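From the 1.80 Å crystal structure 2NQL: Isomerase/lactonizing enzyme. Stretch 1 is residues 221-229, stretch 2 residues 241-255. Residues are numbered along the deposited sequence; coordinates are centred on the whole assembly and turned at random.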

# COMPACT_ATOMS: atom_id res chain seq x y z
N PRO A 221 -21.42 0.92 9.39
CA PRO A 221 -21.71 -0.31 10.17
C PRO A 221 -23.16 -0.56 10.56
O PRO A 221 -23.63 -1.71 10.54
CB PRO A 221 -20.83 -0.20 11.41
CG PRO A 221 -20.12 1.09 11.31
CD PRO A 221 -20.24 1.64 9.94
N GLU A 222 -23.86 0.53 10.88
CA GLU A 222 -25.25 0.49 11.29
C GLU A 222 -26.15 0.07 10.12
O GLU A 222 -26.99 -0.81 10.27
CB GLU A 222 -25.67 1.84 11.90
CG GLU A 222 -25.03 2.11 13.28
CD GLU A 222 -23.58 2.62 13.22
OE1 GLU A 222 -23.20 3.29 12.24
OE2 GLU A 222 -22.81 2.36 14.16
N ARG A 223 -25.93 0.68 8.95
CA ARG A 223 -26.62 0.27 7.71
C ARG A 223 -26.30 -1.16 7.29
O ARG A 223 -27.20 -1.90 6.88
CB ARG A 223 -26.29 1.22 6.56
CG ARG A 223 -27.02 0.96 5.25
CD ARG A 223 -28.52 0.95 5.47
NE ARG A 223 -29.27 0.88 4.23
CZ ARG A 223 -30.52 0.44 4.14
NH1 ARG A 223 -31.17 0.01 5.23
NH2 ARG A 223 -31.13 0.43 2.96
N ALA A 224 -25.02 -1.54 7.36
CA ALA A 224 -24.59 -2.92 7.15
C ALA A 224 -25.41 -3.89 7.99
O ALA A 224 -26.00 -4.84 7.45
CB ALA A 224 -23.10 -3.08 7.42
N LEU A 225 -25.49 -3.63 9.30
CA LEU A 225 -26.31 -4.46 10.20
C LEU A 225 -27.80 -4.51 9.86
O LEU A 225 -28.42 -5.58 9.94
CB LEU A 225 -26.13 -4.04 11.66
CG LEU A 225 -24.79 -4.39 12.28
CD1 LEU A 225 -24.54 -3.53 13.51
CD2 LEU A 225 -24.70 -5.86 12.58
N GLU A 226 -28.37 -3.37 9.46
CA GLU A 226 -29.75 -3.29 9.01
C GLU A 226 -30.03 -4.21 7.82
O GLU A 226 -31.05 -4.92 7.80
CB GLU A 226 -30.11 -1.86 8.60
CG GLU A 226 -30.38 -0.91 9.76
CD GLU A 226 -30.51 0.53 9.29
OE1 GLU A 226 -30.98 0.75 8.15
OE2 GLU A 226 -30.14 1.44 10.05
N LEU A 227 -29.13 -4.17 6.84
CA LEU A 227 -29.29 -4.94 5.63
C LEU A 227 -29.10 -6.44 5.91
O LEU A 227 -29.81 -7.30 5.35
CB LEU A 227 -28.31 -4.42 4.56
CG LEU A 227 -28.58 -3.03 3.94
CD1 LEU A 227 -27.40 -2.57 3.12
CD2 LEU A 227 -29.88 -3.01 3.09
N ILE A 228 -28.15 -6.75 6.79
CA ILE A 228 -27.91 -8.13 7.20
C ILE A 228 -29.15 -8.70 7.91
O ILE A 228 -29.56 -9.83 7.64
CB ILE A 228 -26.64 -8.25 8.05
CG1 ILE A 228 -25.40 -7.99 7.18
CG2 ILE A 228 -26.52 -9.62 8.70
CD1 ILE A 228 -24.10 -7.83 7.99
N ALA A 229 -29.74 -7.90 8.80
CA ALA A 229 -31.05 -8.21 9.41
C ALA A 229 -32.18 -8.46 8.40
O ALA A 229 -32.97 -9.40 8.58
CB ALA A 229 -31.45 -7.12 10.41
N ALA A 241 -17.62 -8.34 3.21
CA ALA A 241 -17.22 -6.92 3.06
C ALA A 241 -18.35 -5.95 3.47
O ALA A 241 -18.85 -5.16 2.64
CB ALA A 241 -16.74 -6.63 1.62
N PRO A 242 -18.81 -6.05 4.73
CA PRO A 242 -19.94 -5.22 5.16
C PRO A 242 -19.64 -3.71 5.23
O PRO A 242 -20.55 -2.89 5.05
CB PRO A 242 -20.24 -5.76 6.56
CG PRO A 242 -18.97 -6.33 7.04
CD PRO A 242 -18.33 -6.93 5.82
N VAL A 243 -18.39 -3.36 5.49
CA VAL A 243 -17.98 -1.95 5.64
C VAL A 243 -16.67 -1.70 4.89
O VAL A 243 -16.08 -2.63 4.37
CB VAL A 243 -17.83 -1.52 7.14
CG1 VAL A 243 -19.17 -1.56 7.83
CG2 VAL A 243 -16.86 -2.40 7.86
N TRP A 244 -16.23 -0.44 4.85
CA TRP A 244 -14.95 -0.11 4.20
C TRP A 244 -13.80 -0.84 4.84
O TRP A 244 -13.81 -1.12 6.05
CB TRP A 244 -14.70 1.39 4.25
CG TRP A 244 -15.74 2.18 3.56
CD1 TRP A 244 -16.73 2.91 4.14
CD2 TRP A 244 -15.90 2.33 2.13
NE1 TRP A 244 -17.50 3.51 3.17
CE2 TRP A 244 -17.01 3.18 1.93
CE3 TRP A 244 -15.20 1.85 1.02
CZ2 TRP A 244 -17.44 3.55 0.66
CZ3 TRP A 244 -15.64 2.21 -0.25
CH2 TRP A 244 -16.76 3.05 -0.42
N THR A 245 -12.80 -1.16 4.02
CA THR A 245 -11.60 -1.89 4.47
C THR A 245 -10.89 -1.23 5.66
O THR A 245 -10.45 -1.90 6.60
CB THR A 245 -10.56 -1.99 3.33
OG1 THR A 245 -11.19 -2.41 2.12
CG2 THR A 245 -9.44 -2.96 3.72
N GLU A 246 -10.80 0.09 5.62
CA GLU A 246 -10.01 0.82 6.62
C GLU A 246 -10.71 0.86 7.99
O GLU A 246 -10.07 1.12 9.02
CB GLU A 246 -9.75 2.24 6.12
CG GLU A 246 -9.18 2.32 4.73
CD GLU A 246 -10.24 2.56 3.65
OE1 GLU A 246 -11.37 2.03 3.76
OE2 GLU A 246 -9.93 3.26 2.66
N ASP A 247 -12.02 0.59 7.98
CA ASP A 247 -12.90 0.80 9.13
C ASP A 247 -12.94 -0.45 10.01
O ASP A 247 -13.97 -1.12 10.09
CB ASP A 247 -14.30 1.19 8.62
CG ASP A 247 -15.26 1.59 9.75
OD1 ASP A 247 -14.82 1.78 10.90
OD2 ASP A 247 -16.48 1.70 9.46
N ILE A 248 -11.82 -0.76 10.67
CA ILE A 248 -11.69 -1.95 11.54
C ILE A 248 -12.65 -1.87 12.74
O ILE A 248 -13.25 -2.87 13.13
CB ILE A 248 -10.21 -2.22 11.97
CG1 ILE A 248 -9.33 -2.51 10.74
CG2 ILE A 248 -10.10 -3.40 12.98
CD1 ILE A 248 -7.82 -2.40 10.99
N ALA A 249 -12.83 -0.67 13.30
CA ALA A 249 -13.83 -0.44 14.35
C ALA A 249 -15.25 -0.77 13.87
O ALA A 249 -16.04 -1.38 14.61
CB ALA A 249 -13.76 1.01 14.85
N GLY A 250 -15.57 -0.36 12.64
CA GLY A 250 -16.86 -0.66 12.03
C GLY A 250 -17.09 -2.13 11.73
O GLY A 250 -18.20 -2.64 11.92
N LEU A 251 -16.04 -2.80 11.26
CA LEU A 251 -16.06 -4.26 11.05
C LEU A 251 -16.26 -5.00 12.38
O LEU A 251 -17.06 -5.95 12.45
CB LEU A 251 -14.77 -4.74 10.36
CG LEU A 251 -14.69 -6.24 10.02
CD1 LEU A 251 -15.78 -6.64 9.03
CD2 LEU A 251 -13.32 -6.56 9.45
N GLU A 252 -15.55 -4.54 13.41
CA GLU A 252 -15.74 -5.06 14.77
C GLU A 252 -17.21 -4.97 15.21
O GLU A 252 -17.78 -5.96 15.65
CB GLU A 252 -14.83 -4.35 15.77
CG GLU A 252 -15.08 -4.76 17.22
CD GLU A 252 -14.01 -4.26 18.19
OE1 GLU A 252 -13.06 -3.55 17.78
OE2 GLU A 252 -14.11 -4.60 19.38
N LYS A 253 -17.79 -3.79 15.07
CA LYS A 253 -19.18 -3.57 15.44
C LYS A 253 -20.14 -4.49 14.66
O LYS A 253 -21.01 -5.11 15.27
CB LYS A 253 -19.57 -2.10 15.29
CG LYS A 253 -21.08 -1.86 15.55
CD LYS A 253 -21.42 -0.40 15.73
CE LYS A 253 -22.89 -0.26 16.11
NZ LYS A 253 -23.20 1.11 16.60
N VAL A 254 -19.96 -4.59 13.35
CA VAL A 254 -20.84 -5.44 12.53
C VAL A 254 -20.74 -6.89 12.99
O VAL A 254 -21.78 -7.55 13.22
CB VAL A 254 -20.55 -5.33 10.99
CG1 VAL A 254 -21.32 -6.41 10.22
CG2 VAL A 254 -20.96 -3.98 10.48
N SER A 255 -19.51 -7.36 13.18
CA SER A 255 -19.22 -8.77 13.41
C SER A 255 -19.68 -9.26 14.78
O SER A 255 -19.89 -10.46 14.98
CB SER A 255 -17.74 -9.06 13.23
OG SER A 255 -16.98 -8.60 14.33

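Residues 221-229 form a helix, and residues 248-255 form a second helix that runs in broadly the same direction, with an angle of 29° between their N-to-C directions and a closest axial approach of 9.1 Å. The backbones come nearest at the start of the first helix, where the CA atoms of Pro 221 and Gly 250 lie 5.2 Å apart. A second close point falls in the loop before the second helix, with Ala 224 CA 5.6 Å from Pro 242 CA.

No backbone hydrogen bond joins the stretches; main-chain polar groups are satisfied largely within each helix. In the first, Leu 225 N donates to Pro 221 O at 2.9 Å, and the same i to i+4 pattern continues to Ala 229 N. In the second, the series starts with Leu 251 N to Asp 247 O (2.9 Å). A type I turn from Trp 244 to Asp 247 leads into this helix. Asp 247 then acts as its N-cap: Asp 247 OD1 accepts from Gly 250 N at 2.9 Å with an N-H...O angle of 139°, satisfying an amide in the first turn. Asp 247 OD2 lies 3.8 Å from Pro 221 CD, a contact without a hydrogen bond. An ideal CB on Gly 250 would come within 2.1 Å of Asp 247 OD2, so the absence of a side chain leaves room for the cap.

The one hydrogen bond across the interface is also a salt bridge. Lys 253 NZ donates to Glu 222 OE2 at 2.8 Å, the lysine reaching across with all four chi angles in t. The CA-to-CB bond of Glu 222 points away, but chi1 m and chi2 p bring its carboxylate back to the ammonium group. Arg 223 instead pairs within its own helix, Arg 223 NH1 donating to Glu 226 OE1 at 3.0 Å. Ser 255 OG likewise turns to its own helix, donating to Glu 252 O at 3.1 Å, and is also hydrogen-bonded elsewhere in the structure.

The remaining contact is mainly apolar. Val 254 sits as a knob among Pro 221, Ala 224, Leu 225 and Ile 228: Val 254 CG2 is 3.8 Å from Ala 224 CB, and Val 254 CG1 is 3.8 Å from Ile 228 CD1. Ala 224 CB also meets Pro 242 CB at 4.0 Å, while Val 243 CG1 approaches Pro 221 CD at 4.0 Å, extending the packing into the loop. The contact buries 424 Å², both sides summed.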